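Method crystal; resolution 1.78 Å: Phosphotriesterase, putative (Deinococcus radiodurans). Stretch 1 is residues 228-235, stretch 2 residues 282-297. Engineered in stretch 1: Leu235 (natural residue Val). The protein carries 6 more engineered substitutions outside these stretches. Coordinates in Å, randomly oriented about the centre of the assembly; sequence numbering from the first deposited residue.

Stretch 1 (228-235) RIGLQGML
Stretch 2 (282-297) PAVKDWHPLHISDDIL

This is a close backbone-to-backbone contact, in which an irregular loop packs against a weakly bonded helical segment about Ala283, a turn and the next helix, held by one direct hydrogen bond, one bridging water and apolar packing. The two stretches bury 601 Å² in total, and the register is set by CA–CA distances of 4.2 Å for Gly230–Trp287 and 4.5 Å for Gln232–Ala283.

Stretch 1 enters through a type II turn from Arg228 to Leu231, closed by Leu231 N to Arg228 O at 3.0 Å. Gly230 takes the positive-phi third position of the turn (phi/psi 109/-20), and its CA lies 3.5 Å from both Asp286 O and His291 CD2. An ideal CB here would stand 2.2 Å from Asp286 O, a clash, so both the turn and the packing call for glycine.

The direct bond runs from Gln232 N to Ala283 O, 3.0 Å and nearly linear at 171°; Ala283 CA returns a CA-H...O contact to Gln232 O at 3.3 Å. Gly230 O and Ala283 O, both acceptors, approach to 3.2 Å without bonding. Water 1 lies 2.6 Å from Gly230 O and 3.0 Å from Pro282 O, with more acceptors in reach than it has protons, and accepts from Gln232 NE2 and Asp286 N (both 3.0 Å), linking the stretches. Gln232 NE2 is 3.3 Å from Asp286 OD2, but the angle is too poor for a hydrogen bond.

A type I turn, Val284 to Trp287, presents the indole (chi1 t, chi2 42°). Leu231 (t, p) sets CB over one face, 4.0 Å from the five-membered ring centroid and 18° off its normal.

Ile229 (m, t) points toward the helix that runs through Ile292 and Ile296 and continues beyond Leu297, with CG2 3.6 Å from Ile296 CD1 and CD1 3.9 Å from Ile292 CD1. There His291 (chi1 t, chi2 48°) donates from ND1 to Asp295 OD2 at 2.6 Å.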

# COMPACT_ATOMS: atom_id res chain seq x y z
N ARG A 228 -4.34 6.88 -3.32
CA ARG A 228 -3.54 7.59 -4.34
C ARG A 228 -3.91 9.08 -4.35
O ARG A 228 -3.92 9.74 -5.40
CB ARG A 228 -3.73 6.96 -5.71
CG ARG A 228 -3.73 5.42 -5.65
CD ARG A 228 -3.75 4.78 -7.00
NE ARG A 228 -2.41 4.72 -7.57
CZ ARG A 228 -2.14 4.22 -8.77
NH1 ARG A 228 -3.11 3.69 -9.51
NH2 ARG A 228 -0.89 4.24 -9.22
N ILE A 229 -4.22 9.60 -3.17
CA ILE A 229 -4.67 10.98 -3.03
C ILE A 229 -3.50 11.88 -3.46
O ILE A 229 -2.39 11.71 -2.99
CB ILE A 229 -5.10 11.33 -1.59
CG1 ILE A 229 -6.31 10.44 -1.17
CG2 ILE A 229 -5.50 12.79 -1.47
CD1 ILE A 229 -6.74 10.61 0.26
N GLY A 230 -3.80 12.78 -4.38
CA GLY A 230 -2.78 13.68 -4.95
C GLY A 230 -2.45 13.34 -6.40
O GLY A 230 -1.93 14.19 -7.12
N LEU A 231 -2.75 12.11 -6.83
CA LEU A 231 -2.48 11.70 -8.22
C LEU A 231 -3.74 11.94 -9.05
O LEU A 231 -4.68 11.15 -9.01
CB LEU A 231 -2.05 10.23 -8.27
CG LEU A 231 -1.61 9.64 -9.61
CD1 LEU A 231 -0.45 10.45 -10.17
CD2 LEU A 231 -1.21 8.16 -9.41
N GLN A 232 -3.77 13.03 -9.82
CA GLN A 232 -5.04 13.56 -10.33
C GLN A 232 -5.19 13.50 -11.85
O GLN A 232 -4.50 14.19 -12.57
CB GLN A 232 -5.22 15.02 -9.88
CG GLN A 232 -5.15 15.25 -8.38
CD GLN A 232 -5.64 16.63 -7.96
OE1 GLN A 232 -6.84 16.85 -7.87
NE2 GLN A 232 -4.71 17.54 -7.67
N GLY A 233 -6.12 12.70 -12.34
CA GLY A 233 -6.32 12.63 -13.78
C GLY A 233 -5.14 12.12 -14.60
O GLY A 233 -5.01 12.47 -15.78
N MET A 234 -4.27 11.31 -14.00
CA MET A 234 -3.29 10.55 -14.77
C MET A 234 -3.92 9.19 -15.12
O MET A 234 -4.32 8.44 -14.23
CB MET A 234 -1.98 10.32 -14.00
CG MET A 234 -0.68 10.24 -14.89
SD MET A 234 0.43 8.99 -14.18
CE MET A 234 2.11 9.58 -14.51
N LEU A 235 -4.05 8.90 -16.41
CA LEU A 235 -4.48 7.57 -16.84
C LEU A 235 -5.71 7.12 -16.09
O LEU A 235 -5.77 6.01 -15.56
CB LEU A 235 -3.35 6.56 -16.63
CG LEU A 235 -2.04 7.03 -17.27
CD1 LEU A 235 -1.00 5.92 -17.25
CD2 LEU A 235 -2.28 7.53 -18.69
N PRO A 282 0.42 18.90 -13.74
CA PRO A 282 -0.68 19.07 -12.79
C PRO A 282 -1.08 17.76 -12.12
O PRO A 282 -1.43 17.78 -10.95
CB PRO A 282 -1.81 19.63 -13.67
CG PRO A 282 -1.10 20.32 -14.80
CD PRO A 282 0.11 19.47 -15.06
N ALA A 283 -1.03 16.66 -12.86
CA ALA A 283 -1.42 15.35 -12.36
C ALA A 283 -0.59 14.94 -11.16
O ALA A 283 -1.08 14.26 -10.25
CB ALA A 283 -1.27 14.33 -13.45
N VAL A 284 0.68 15.34 -11.15
CA VAL A 284 1.59 14.84 -10.13
C VAL A 284 1.93 15.88 -9.06
O VAL A 284 2.70 15.60 -8.15
CB VAL A 284 2.89 14.24 -10.74
CG1 VAL A 284 2.57 13.08 -11.65
CG2 VAL A 284 3.72 15.32 -11.52
N LYS A 285 1.34 17.06 -9.15
CA LYS A 285 1.76 18.19 -8.31
C LYS A 285 1.58 17.95 -6.81
O LYS A 285 2.43 18.35 -6.00
CB LYS A 285 0.97 19.45 -8.68
CG LYS A 285 1.37 20.67 -7.87
CD LYS A 285 0.60 21.91 -8.29
CE LYS A 285 1.10 23.14 -7.51
NZ LYS A 285 0.41 24.41 -7.89
N ASP A 286 0.45 17.36 -6.43
CA ASP A 286 0.18 17.08 -5.03
C ASP A 286 0.48 15.63 -4.68
O ASP A 286 0.05 15.17 -3.63
CB ASP A 286 -1.29 17.33 -4.68
CG ASP A 286 -1.71 18.78 -4.87
OD1 ASP A 286 -0.91 19.69 -4.54
OD2 ASP A 286 -2.85 18.99 -5.34
N TRP A 287 1.17 14.91 -5.56
CA TRP A 287 1.40 13.49 -5.36
C TRP A 287 2.68 13.28 -4.57
O TRP A 287 3.72 12.88 -5.13
CB TRP A 287 1.46 12.77 -6.70
CG TRP A 287 1.52 11.29 -6.61
CD1 TRP A 287 0.80 10.47 -5.76
CD2 TRP A 287 2.32 10.43 -7.41
NE1 TRP A 287 1.13 9.16 -6.00
CE2 TRP A 287 2.07 9.11 -6.99
CE3 TRP A 287 3.26 10.65 -8.45
CZ2 TRP A 287 2.70 8.01 -7.59
CZ3 TRP A 287 3.89 9.54 -9.02
CH2 TRP A 287 3.59 8.24 -8.60
N HIS A 288 2.59 13.55 -3.26
CA HIS A 288 3.71 13.42 -2.35
C HIS A 288 3.19 13.31 -0.95
O HIS A 288 2.05 13.67 -0.68
CB HIS A 288 4.61 14.69 -2.47
CG HIS A 288 3.92 15.94 -2.04
ND1 HIS A 288 3.81 16.31 -0.72
CD2 HIS A 288 3.26 16.89 -2.76
CE1 HIS A 288 3.14 17.45 -0.64
NE2 HIS A 288 2.79 17.81 -1.87
N PRO A 289 3.98 12.75 -0.04
CA PRO A 289 3.34 12.29 1.21
C PRO A 289 2.95 13.33 2.26
O PRO A 289 2.50 12.96 3.34
CB PRO A 289 4.39 11.35 1.79
CG PRO A 289 5.68 11.83 1.20
CD PRO A 289 5.34 12.24 -0.19
N LEU A 290 3.11 14.61 1.98
CA LEU A 290 2.68 15.64 2.92
C LEU A 290 1.31 16.22 2.57
O LEU A 290 0.78 17.08 3.29
CB LEU A 290 3.74 16.81 2.88
CG LEU A 290 5.18 16.32 2.92
CD1 LEU A 290 6.17 17.53 2.80
CD2 LEU A 290 5.47 15.59 4.18
N HIS A 291 0.79 15.84 1.41
CA HIS A 291 -0.45 16.38 0.87
C HIS A 291 -1.66 16.08 1.77
O HIS A 291 -2.52 16.94 1.97
CB HIS A 291 -0.62 15.82 -0.54
CG HIS A 291 -1.94 16.12 -1.19
ND1 HIS A 291 -2.50 17.37 -1.21
CD2 HIS A 291 -2.78 15.32 -1.88
CE1 HIS A 291 -3.63 17.34 -1.88
NE2 HIS A 291 -3.83 16.10 -2.29
N ILE A 292 -1.69 14.92 2.42
CA ILE A 292 -2.91 14.56 3.13
C ILE A 292 -2.95 15.43 4.39
O ILE A 292 -3.93 16.11 4.67
CB ILE A 292 -2.99 13.08 3.47
CG1 ILE A 292 -3.54 12.36 2.26
CG2 ILE A 292 -3.87 12.89 4.70
CD1 ILE A 292 -3.41 10.81 2.32
N SER A 293 -1.82 15.47 5.10
CA SER A 293 -1.68 16.35 6.25
C SER A 293 -1.95 17.83 5.94
O SER A 293 -2.70 18.49 6.68
CB SER A 293 -0.30 16.19 6.87
OG SER A 293 -0.06 14.85 7.24
N ASP A 294 -1.34 18.39 4.89
CA ASP A 294 -1.42 19.84 4.66
C ASP A 294 -2.70 20.30 3.98
O ASP A 294 -3.13 21.44 4.20
CB ASP A 294 -0.22 20.36 3.80
CG ASP A 294 1.11 20.14 4.45
OD1 ASP A 294 1.14 19.73 5.62
OD2 ASP A 294 2.14 20.44 3.80
N ASP A 295 -3.27 19.47 3.11
CA ASP A 295 -4.36 19.91 2.23
C ASP A 295 -5.67 19.14 2.51
O ASP A 295 -6.75 19.72 2.55
CB ASP A 295 -4.03 19.67 0.78
CG ASP A 295 -2.78 20.42 0.33
OD1 ASP A 295 -2.70 21.62 0.67
OD2 ASP A 295 -1.93 19.77 -0.32
N ILE A 296 -5.54 17.84 2.71
CA ILE A 296 -6.75 17.00 2.76
C ILE A 296 -7.46 17.05 4.09
O ILE A 296 -8.65 17.36 4.14
CB ILE A 296 -6.40 15.53 2.42
CG1 ILE A 296 -5.77 15.44 1.03
CG2 ILE A 296 -7.65 14.65 2.56
CD1 ILE A 296 -6.65 15.96 -0.09
N LEU A 297 -6.78 16.70 5.17
CA LEU A 297 -7.46 16.66 6.45
C LEU A 297 -8.14 17.99 6.83
O LEU A 297 -9.25 18.02 7.36
CB LEU A 297 -6.49 16.20 7.56
CG LEU A 297 -5.82 14.84 7.34
CD1 LEU A 297 -5.02 14.42 8.57
CD2 LEU A 297 -6.83 13.72 6.94
O HOH W 1 -1.88 16.60 -8.21